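Local atomic coordinates of heptaprenyl diphosphate synthase (HEPPP synthase) subunit 1 family protein (PDB entry 5H9D), a protein that probably acts as the non-catalytic subunit of a two-subunit prenyltransferase that makes the 35-carbon chain of heptaprenyl diphosphate. Residues Asp59-Asn64 and His69-Gly74; Thr83-Ile88 and Ser92-Ile97; Gln123-Ile128 and Lys166-Ser171. All coordinates share one frame; numbering follows the deposited sequence.

Contact 1. Residues Asp59-Asn64 and His69-Gly74; sequences DDITYN and HSILIG
The flat group that joins I61 to S70 and I71 is the peptide linking the latter two residues. The end methyl of I61 rests over one of its faces, with CD1 3.4 Å from S70 C and equally 3.4 Å from I71 N. The opposite face of the peptide is turned inward to its own helix, where the carbonyl of H69 lies. S70 O accepts the helical hydrogen bond from G74 N, 3.1 Å away, so the apolar methyl meets a peptide whose carbonyl is already used by its own helix.

I61 reaches this place because CG1 stands anti to its carbonyl carbon (chi1 -76°) and the chain runs on extended to CD1 (chi2 158°), a long branch well suited to crossing between two helices. Lower along the same branch, I61 CG1 touches S70 CB at 3.6 Å. I71 comes alongside the tip, its CG1 4.0 Å from I61 CD1. Serine suits its position because its small CB lets the isoleucine close on the backbone, while its OG is bound to S67 O in the turn just before. I71 also packs on L58, and on V84 of the neighbouring farnesyl pyrophosphate synthetase chain, so helix 70-88 faces both helix 43-65 and the partner chain here.

No hydrogen bond passes between the two segments. Two consecutive helices, 43-65 and 70-88, joined by a short loop and packed together at their adjoining ends, form a helical hairpin in an all-alpha protein, consistent with the terpene-synthase clan.

Contact 2. Residues Thr83-Ile88 and Ser92-Ile97; sequences TLLAEI and SFQNEI
F93 swings its ring toward I88 and L85 because CG stands anti to the backbone N (chi1 170°). In I88 and L85 the first branch instead lies anti to the carbonyl carbon and the chain continues extended, as the chi2 of -170° in L85 shows; both therefore send methyls across the gap.

I88 meets the ring at its edge, near the ring plane, with CD1 3.9 Å from F93 CE2. L85 splits its two methyls between neighbours. CD2 approaches the same ring carbon obliquely, 4.0 Å from F93 CE2, whereas CD1 lies 3.3 Å from Q94 CG; both methyls, CD1 and CD2 of L85, also come to 4.1 Å from I97 CG2. A forked leucine suits this place, since one residue can fill the angle between phenylalanine, glutamine and isoleucine. The large flat F93 continues the packing beyond the pair: it meets F140 edge-to-face and also touches I135 of helix 118-140.

The short helical segments pass 10.1 Å apart at 142°, a roughly antiparallel pairing made by the tight connection between helices 70-88 and 91-112. On the far side, A86 O accepts a hydrogen bond from N127 of the farnesyl pyrophosphate synthetase chain.

The contacts across the pair are made by carbon atoms, the aliphatic CG of Q94 among them, and no hydrogen bond links the segments; adhesion thus rests on burial of apolar surface.

Contact 3. Residues Gln123-Ile128 and Lys166-Ser171; sequences QAIVKI and KKYNQS
Y168 OH and K166 NZ both lie against the same methyl of I125, whose CG2 is 4.0 Å from Y168 OH and 4.1 Å from K166 NZ. Both polar groups grip a single acceptor, OE1 of E129, the lysine through a salt bridge and the tyrosine through a hydrogen bond, so I125 forms an apolar wall next to the charged pair. The nearby lysine would be expected to favour an ionised carboxylate.

Further in from the hydroxyl, toward the ring, the I128 and Y168 side chains run antiparallel alongside each other. With CG2 of I128 anti to its backbone N and CG1 anti to its carbonyl carbon (chi1 -72°), both branches come to one face of the ring. CD1 makes a CH-pi contact, 4.1 Å from the centroid of the Y168 ring and 17° off the normal, while CG2 comes to 3.5 Å from Y168 CE1. K167 NZ sits at the ring's edge, in plane. Tyrosine suits this position by offering a broad face to isoleucine and a polar end to glutamate.

L111 of helix 91-112 touches the ring as well. Here the irregular loop before helix 174-180 packs on helix 118-140 of an all-alpha fold.

In the fold
Contacts 1, 2 and 3 come in series along the chain. Helix 70-88 links contact 1, near its start, to contact 2, near its end, whose centres are about 24 Å apart. Contact 2 passes the chain on to helix 91-112, which is followed by helix 118-140 of contact 3; the centres of contacts 2 and 3 lie about 25 Å apart, on opposite sides of the chain's centre. Contact 3 returns to contact 1, about 17 Å away between centres: D59 OD2 and K167 NZ form a 2.8 Å salt bridge that ties the late loop to helix 43-65. Contacts 1 and 2 also border the farnesyl pyrophosphate synthetase chain, so parts of helices 43-65, 70-88 and 91-112 face the partner chain.

Contact 1. Residues Asp59-Asn64 and His69-Gly74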
loop_
_atom_site.group_PDB
_atom_site.type_symbol
_atom_site.label_atom_id
_atom_site.label_comp_id
_atom_site.label_asym_id
_atom_site.label_seq_id
_atom_site.Cartn_x
_atom_site.Cartn_y
_atom_site.Cartn_z
ATOM N N ASP C 59 -4.095 12.633 -8.611
ATOM C CA ASP C 59 -5.221 13.495 -8.932
ATOM C C ASP C 59 -5.452 13.422 -10.417
ATOM O O ASP C 59 -6.547 13.110 -10.882
ATOM C CB ASP C 59 -4.923 14.939 -8.575
ATOM C CG ASP C 59 -5.402 15.306 -7.198
ATOM O OD1 ASP C 59 -6.469 14.779 -6.803
ATOM O OD2 ASP C 59 -4.726 16.124 -6.530
ATOM N N ASP C 60 -4.376 13.698 -11.145
ATOM C CA ASP C 60 -4.347 13.717 -12.602
ATOM C C ASP C 60 -4.791 12.468 -13.328
ATOM O O ASP C 60 -5.348 12.558 -14.411
ATOM C CB ASP C 60 -2.943 14.088 -13.082
ATOM C CG ASP C 60 -2.569 15.510 -12.712
ATOM O OD1 ASP C 60 -3.502 16.345 -12.574
ATOM O OD2 ASP C 60 -1.360 15.801 -12.568
ATOM N N ILE C 61 -4.524 11.305 -12.753
ATOM C CA ILE C 61 -4.901 10.055 -13.379
ATOM C C ILE C 61 -6.369 10.031 -13.809
ATOM O O ILE C 61 -6.696 9.554 -14.888
ATOM C CB ILE C 61 -4.562 8.878 -12.424
ATOM C CG1 ILE C 61 -3.041 8.638 -12.464
ATOM C CG2 ILE C 61 -5.358 7.623 -12.792
ATOM C CD1 ILE C 61 -2.492 7.914 -11.262
ATOM N N THR C 62 -7.247 10.584 -12.990
ATOM C CA THR C 62 -8.661 10.584 -13.316
ATOM C C THR C 62 -9.082 11.745 -14.243
ATOM O O THR C 62 -10.138 11.687 -14.880
ATOM C CB THR C 62 -9.511 10.590 -12.008
ATOM O OG1 THR C 62 -8.897 9.743 -11.027
ATOM C CG2 THR C 62 -10.880 10.021 -12.264
ATOM N N TYR C 63 -8.256 12.794 -14.324
ATOM C CA TYR C 63 -8.555 13.956 -15.181
ATOM C C TYR C 63 -7.906 13.911 -16.573
ATOM O O TYR C 63 -8.524 14.300 -17.565
ATOM C CB TYR C 63 -8.154 15.271 -14.509
ATOM C CG TYR C 63 -8.733 16.462 -15.248
ATOM C CD1 TYR C 63 -10.103 16.523 -15.537
ATOM C CD2 TYR C 63 -7.923 17.524 -15.675
ATOM C CE1 TYR C 63 -10.658 17.615 -16.237
ATOM C CE2 TYR C 63 -8.467 18.623 -16.379
ATOM C CZ TYR C 63 -9.835 18.657 -16.657
ATOM O OH TYR C 63 -10.377 19.712 -17.369
ATOM N N ASN C 64 -6.655 13.474 -16.643
ATOM C CA ASN C 64 -5.973 13.367 -17.921
ATOM C C ASN C 64 -6.226 11.972 -18.511
ATOM O O ASN C 64 -5.757 11.644 -19.599
ATOM C CB ASN C 64 -4.467 13.615 -17.752
ATOM C CG ASN C 64 -4.129 15.093 -17.585
ATOM O OD1 ASN C 64 -4.831 15.958 -18.104
ATOM N ND2 ASN C 64 -3.035 15.385 -16.882
ATOM N N HIS C 69 -2.477 1.672 -14.203
ATOM C CA HIS C 69 -1.127 1.333 -13.788
ATOM C C HIS C 69 -0.393 2.598 -13.368
ATOM O O HIS C 69 0.639 2.541 -12.714
ATOM C CB HIS C 69 -0.392 0.626 -14.939
ATOM C CG HIS C 69 0.917 1.260 -15.334
ATOM N ND1 HIS C 69 2.076 1.113 -14.600
ATOM C CD2 HIS C 69 1.237 2.060 -16.381
ATOM C CE1 HIS C 69 3.048 1.799 -15.171
ATOM N NE2 HIS C 69 2.564 2.384 -16.253
ATOM N N SER C 70 -0.932 3.744 -13.739
ATOM C CA SER C 70 -0.322 5.006 -13.347
ATOM C C SER C 70 -0.419 5.228 -11.820
ATOM O O SER C 70 0.418 5.919 -11.218
ATOM C CB SER C 70 -1.018 6.131 -14.093
ATOM O OG SER C 70 -1.116 5.784 -15.458
ATOM N N ILE C 71 -1.459 4.638 -11.224
ATOM C CA ILE C 71 -1.726 4.697 -9.797
ATOM C C ILE C 71 -0.543 4.104 -9.010
ATOM O O ILE C 71 -0.130 4.663 -7.983
ATOM C CB ILE C 71 -3.023 3.886 -9.443
ATOM C CG1 ILE C 71 -4.219 4.406 -10.253
ATOM C CG2 ILE C 71 -3.339 3.978 -7.941
ATOM C CD1 ILE C 71 -5.541 3.670 -9.959
ATOM N N LEU C 72 0.009 2.979 -9.487
ATOM C CA LEU C 72 1.134 2.348 -8.800
ATOM C C LEU C 72 2.319 3.280 -8.724
ATOM O O LEU C 72 3.037 3.318 -7.728
ATOM C CB LEU C 72 1.523 1.050 -9.485
ATOM C CG LEU C 72 0.310 0.113 -9.535
ATOM C CD1 LEU C 72 0.603 -1.053 -10.436
ATOM C CD2 LEU C 72 -0.108 -0.330 -8.131
ATOM N N ILE C 73 2.515 4.039 -9.794
ATOM C CA ILE C 73 3.589 5.007 -9.880
ATOM C C ILE C 73 3.355 6.040 -8.795
ATOM O O ILE C 73 4.242 6.328 -7.996
ATOM C CB ILE C 73 3.556 5.729 -11.224
ATOM C CG1 ILE C 73 3.515 4.712 -12.355
ATOM C CG2 ILE C 73 4.763 6.606 -11.364
ATOM C CD1 ILE C 73 4.796 3.936 -12.526
ATOM N N GLY C 74 2.144 6.585 -8.768
ATOM C CA GLY C 74 1.816 7.600 -7.788
ATOM C C GLY C 74 2.024 7.119 -6.382
ATOM O O GLY C 74 2.379 7.900 -5.511
#

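Contact 2. Residues Thr83-Ile88 and Ser92-Ile97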
loop_
_atom_site.group_PDB
_atom_site.type_symbol
_atom_site.label_atom_id
_atom_site.label_comp_id
_atom_site.label_asym_id
_atom_site.label_seq_id
_atom_site.Cartn_x
_atom_site.Cartn_y
_atom_site.Cartn_z
ATOM N N THR C 83 10.120 6.734 3.235
ATOM C CA THR C 83 11.475 6.269 3.501
ATOM C C THR C 83 12.227 7.533 3.871
ATOM O O THR C 83 13.153 7.511 4.680
ATOM C CB THR C 83 12.112 5.666 2.258
ATOM O OG1 THR C 83 11.800 6.484 1.126
ATOM C CG2 THR C 83 11.598 4.258 2.032
ATOM N N LEU C 84 11.780 8.628 3.256
ATOM C CA LEU C 84 12.297 9.979 3.428
ATOM C C LEU C 84 11.896 10.531 4.803
ATOM O O LEU C 84 12.717 11.134 5.488
ATOM C CB LEU C 84 11.740 10.870 2.327
ATOM C CG LEU C 84 12.682 11.623 1.385
ATOM C CD1 LEU C 84 13.847 10.739 0.946
ATOM C CD2 LEU C 84 11.865 12.106 0.178
ATOM N N LEU C 85 10.646 10.357 5.220
ATOM C CA LEU C 85 10.292 10.836 6.553
ATOM C C LEU C 85 11.164 10.014 7.500
ATOM O O LEU C 85 11.572 10.482 8.564
ATOM C CB LEU C 85 8.822 10.572 6.898
ATOM C CG LEU C 85 7.659 11.286 6.204
ATOM C CD1 LEU C 85 6.417 10.956 6.989
ATOM C CD2 LEU C 85 7.853 12.810 6.130
ATOM N N ALA C 86 11.438 8.776 7.089
ATOM C CA ALA C 86 12.248 7.841 7.869
ATOM C C ALA C 86 13.667 8.344 8.154
ATOM O O ALA C 86 14.142 8.223 9.290
ATOM C CB ALA C 86 12.308 6.495 7.170
ATOM N N GLU C 87 14.349 8.899 7.150
ATOM C CA GLU C 87 15.700 9.407 7.403
ATOM C C GLU C 87 15.691 10.774 8.096
ATOM O O GLU C 87 16.675 11.131 8.748
ATOM C CB GLU C 87 16.553 9.451 6.121
ATOM C CG GLU C 87 15.987 10.218 4.963
ATOM C CD GLU C 87 16.561 9.750 3.623
ATOM O OE1 GLU C 87 16.315 8.564 3.248
ATOM O OE2 GLU C 87 17.251 10.561 2.945
ATOM N N ILE C 88 14.585 11.519 7.974
ATOM C CA ILE C 88 14.451 12.820 8.634
ATOM C C ILE C 88 14.424 12.643 10.166
ATOM O O ILE C 88 14.654 13.579 10.931
ATOM C CB ILE C 88 13.182 13.560 8.158
ATOM C CG1 ILE C 88 13.373 14.017 6.713
ATOM C CG2 ILE C 88 12.907 14.758 9.040
ATOM C CD1 ILE C 88 12.255 14.888 6.164
ATOM N N SER C 92 7.974 13.975 15.452
ATOM C CA SER C 92 6.812 14.869 15.531
ATOM C C SER C 92 6.403 15.447 14.188
ATOM O O SER C 92 5.226 15.742 13.976
ATOM C CB SER C 92 7.063 16.023 16.504
ATOM O OG SER C 92 6.417 15.768 17.740
ATOM N N PHE C 93 7.377 15.626 13.296
ATOM C CA PHE C 93 7.124 16.166 11.968
ATOM C C PHE C 93 6.258 15.200 11.184
ATOM O O PHE C 93 5.459 15.620 10.343
ATOM C CB PHE C 93 8.442 16.397 11.232
ATOM C CG PHE C 93 8.281 16.728 9.775
ATOM C CD1 PHE C 93 7.364 17.687 9.360
ATOM C CD2 PHE C 93 9.066 16.100 8.821
ATOM C CE1 PHE C 93 7.231 18.019 8.007
ATOM C CE2 PHE C 93 8.949 16.416 7.473
ATOM C CZ PHE C 93 8.027 17.381 7.061
ATOM N N GLN C 94 6.416 13.907 11.471
ATOM C CA GLN C 94 5.638 12.878 10.796
ATOM C C GLN C 94 4.154 12.879 11.194
ATOM O O GLN C 94 3.312 12.360 10.452
ATOM C CB GLN C 94 6.216 11.490 11.046
ATOM C CG GLN C 94 5.601 10.465 10.100
ATOM C CD GLN C 94 5.769 9.039 10.568
ATOM O OE1 GLN C 94 5.163 8.623 11.561
ATOM N NE2 GLN C 94 6.596 8.274 9.856
ATOM N N ASN C 95 3.853 13.448 12.362
ATOM C CA ASN C 95 2.490 13.552 12.884
ATOM C C ASN C 95 1.870 14.695 12.107
ATOM O O ASN C 95 0.987 14.488 11.267
ATOM C CB ASN C 95 2.528 13.875 14.392
ATOM C CG ASN C 95 1.118 13.965 15.052
ATOM O OD1 ASN C 95 0.676 15.053 15.425
ATOM N ND2 ASN C 95 0.437 12.821 15.217
ATOM N N GLU C 96 2.362 15.899 12.376
ATOM C CA GLU C 96 1.888 17.108 11.705
ATOM C C GLU C 96 1.689 16.901 10.209
ATOM O O GLU C 96 0.678 17.305 9.638
ATOM C CB GLU C 96 2.901 18.237 11.899
ATOM C CG GLU C 96 3.041 18.721 13.322
ATOM C CD GLU C 96 1.907 19.663 13.708
ATOM O OE1 GLU C 96 0.749 19.176 13.831
ATOM O OE2 GLU C 96 2.172 20.889 13.873
ATOM N N ILE C 97 2.671 16.266 9.580
ATOM C CA ILE C 97 2.633 16.036 8.146
ATOM C C ILE C 97 1.583 15.009 7.701
ATOM O O ILE C 97 0.914 15.222 6.686
ATOM C CB ILE C 97 4.071 15.697 7.626
ATOM C CG1 ILE C 97 4.539 16.795 6.669
ATOM C CG2 ILE C 97 4.109 14.372 6.926
ATOM C CD1 ILE C 97 3.729 16.897 5.387
#

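Contact 3. Residues Gln123-Ile128 and Lys166-Ser171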
loop_
_atom_site.group_PDB
_atom_site.type_symbol
_atom_site.label_atom_id
_atom_site.label_comp_id
_atom_site.label_asym_id
_atom_site.label_seq_id
_atom_site.Cartn_x
_atom_site.Cartn_y
_atom_site.Cartn_z
ATOM N N GLN C 123 -11.507 28.085 1.456
ATOM C CA GLN C 123 -10.641 27.758 2.574
ATOM C C GLN C 123 -9.882 26.482 2.205
ATOM O O GLN C 123 -8.685 26.345 2.512
ATOM C CB GLN C 123 -11.450 27.499 3.845
ATOM C CG GLN C 123 -12.237 28.682 4.398
ATOM C CD GLN C 123 -11.354 29.820 4.883
ATOM O OE1 GLN C 123 -11.068 30.780 4.136
ATOM N NE2 GLN C 123 -10.904 29.719 6.138
ATOM N N ALA C 124 -10.591 25.563 1.537
ATOM C CA ALA C 124 -10.036 24.279 1.125
ATOM C C ALA C 124 -8.862 24.461 0.175
ATOM O O ALA C 124 -7.819 23.802 0.321
ATOM C CB ALA C 124 -11.131 23.421 0.477
ATOM N N ILE C 125 -9.033 25.377 -0.778
ATOM C CA ILE C 125 -8.014 25.680 -1.779
ATOM C C ILE C 125 -6.704 26.179 -1.175
ATOM O O ILE C 125 -5.628 25.745 -1.565
ATOM C CB ILE C 125 -8.520 26.730 -2.773
ATOM C CG1 ILE C 125 -9.647 26.142 -3.606
ATOM C CG2 ILE C 125 -7.405 27.182 -3.688
ATOM C CD1 ILE C 125 -10.273 27.159 -4.510
ATOM N N VAL C 126 -6.783 27.091 -0.217
ATOM C CA VAL C 126 -5.556 27.594 0.369
ATOM C C VAL C 126 -4.807 26.432 0.980
ATOM O O VAL C 126 -3.618 26.255 0.703
ATOM C CB VAL C 126 -5.836 28.699 1.420
ATOM C CG1 VAL C 126 -4.555 29.042 2.185
ATOM C CG2 VAL C 126 -6.357 29.949 0.703
ATOM N N LYS C 127 -5.535 25.636 1.775
ATOM C CA LYS C 127 -5.020 24.455 2.467
ATOM C C LYS C 127 -4.392 23.506 1.470
ATOM O O LYS C 127 -3.185 23.218 1.549
ATOM C CB LYS C 127 -6.145 23.699 3.175
ATOM C CG LYS C 127 -6.800 24.369 4.367
ATOM C CD LYS C 127 -6.050 24.151 5.626
ATOM C CE LYS C 127 -6.898 24.609 6.774
ATOM N NZ LYS C 127 -7.316 23.451 7.634
ATOM N N ILE C 128 -5.198 23.003 0.538
ATOM C CA ILE C 128 -4.654 22.081 -0.443
ATOM C C ILE C 128 -3.381 22.653 -1.103
ATOM O O ILE C 128 -2.372 21.951 -1.277
ATOM C CB ILE C 128 -5.682 21.760 -1.554
ATOM C CG1 ILE C 128 -6.787 20.863 -1.012
ATOM C CG2 ILE C 128 -5.002 21.142 -2.731
ATOM C CD1 ILE C 128 -7.954 20.686 -1.992
ATOM N N LYS C 166 -6.843 23.341 -11.416
ATOM C CA LYS C 166 -6.484 22.362 -10.396
ATOM C C LYS C 166 -6.246 20.927 -10.814
ATOM O O LYS C 166 -5.119 20.464 -10.781
ATOM C CB LYS C 166 -7.565 22.354 -9.323
ATOM C CG LYS C 166 -7.552 23.556 -8.409
ATOM C CD LYS C 166 -7.423 24.871 -9.155
ATOM C CE LYS C 166 -7.210 26.003 -8.161
ATOM N NZ LYS C 166 -6.064 25.695 -7.251
ATOM N N LYS C 167 -7.327 20.242 -11.179
ATOM C CA LYS C 167 -7.349 18.823 -11.578
ATOM C C LYS C 167 -8.261 18.223 -10.521
ATOM O O LYS C 167 -9.091 17.355 -10.810
ATOM C CB LYS C 167 -5.971 18.147 -11.508
ATOM C CG LYS C 167 -5.498 17.865 -10.095
ATOM C CD LYS C 167 -3.985 17.965 -9.978
ATOM C CE LYS C 167 -3.540 17.778 -8.529
ATOM N NZ LYS C 167 -4.191 18.719 -7.575
ATOM N N TYR C 168 -8.091 18.697 -9.283
ATOM C CA TYR C 168 -8.953 18.259 -8.199
ATOM C C TYR C 168 -10.244 19.098 -8.285
ATOM O O TYR C 168 -11.263 18.778 -7.651
ATOM C CB TYR C 168 -8.266 18.394 -6.821
ATOM C CG TYR C 168 -7.805 19.774 -6.407
ATOM C CD1 TYR C 168 -6.456 20.105 -6.391
ATOM C CD2 TYR C 168 -8.721 20.744 -6.029
ATOM C CE1 TYR C 168 -6.034 21.369 -6.017
ATOM C CE2 TYR C 168 -8.316 22.015 -5.653
ATOM C CZ TYR C 168 -6.972 22.333 -5.652
ATOM O OH TYR C 168 -6.587 23.631 -5.352
ATOM N N ASN C 169 -10.195 20.162 -9.092
ATOM C CA ASN C 169 -11.364 21.007 -9.310
ATOM C C ASN C 169 -12.112 20.448 -10.547
ATOM O O ASN C 169 -13.082 21.030 -11.017
ATOM C CB ASN C 169 -10.959 22.489 -9.509
ATOM C CG ASN C 169 -11.231 23.376 -8.256
ATOM O OD1 ASN C 169 -10.311 23.977 -7.694
ATOM N ND2 ASN C 169 -12.499 23.467 -7.839
ATOM N N GLN C 170 -11.664 19.293 -11.039
ATOM C CA GLN C 170 -12.272 18.606 -12.193
ATOM C C GLN C 170 -13.816 18.669 -12.291
ATOM O O GLN C 170 -14.348 18.980 -13.344
ATOM C CB GLN C 170 -11.801 17.123 -12.227
ATOM C CG GLN C 170 -12.931 16.053 -12.184
ATOM C CD GLN C 170 -12.445 14.596 -11.948
ATOM O OE1 GLN C 170 -12.065 14.204 -10.831
ATOM N NE2 GLN C 170 -12.470 13.796 -13.009
ATOM N N SER C 171 -14.540 18.373 -11.219
ATOM C CA SER C 171 -16.003 18.408 -11.280
ATOM C C SER C 171 -16.614 19.815 -11.255
ATOM O O SER C 171 -17.837 19.963 -11.175
ATOM C CB SER C 171 -16.610 17.576 -10.145
ATOM O OG SER C 171 -16.942 16.264 -10.575
#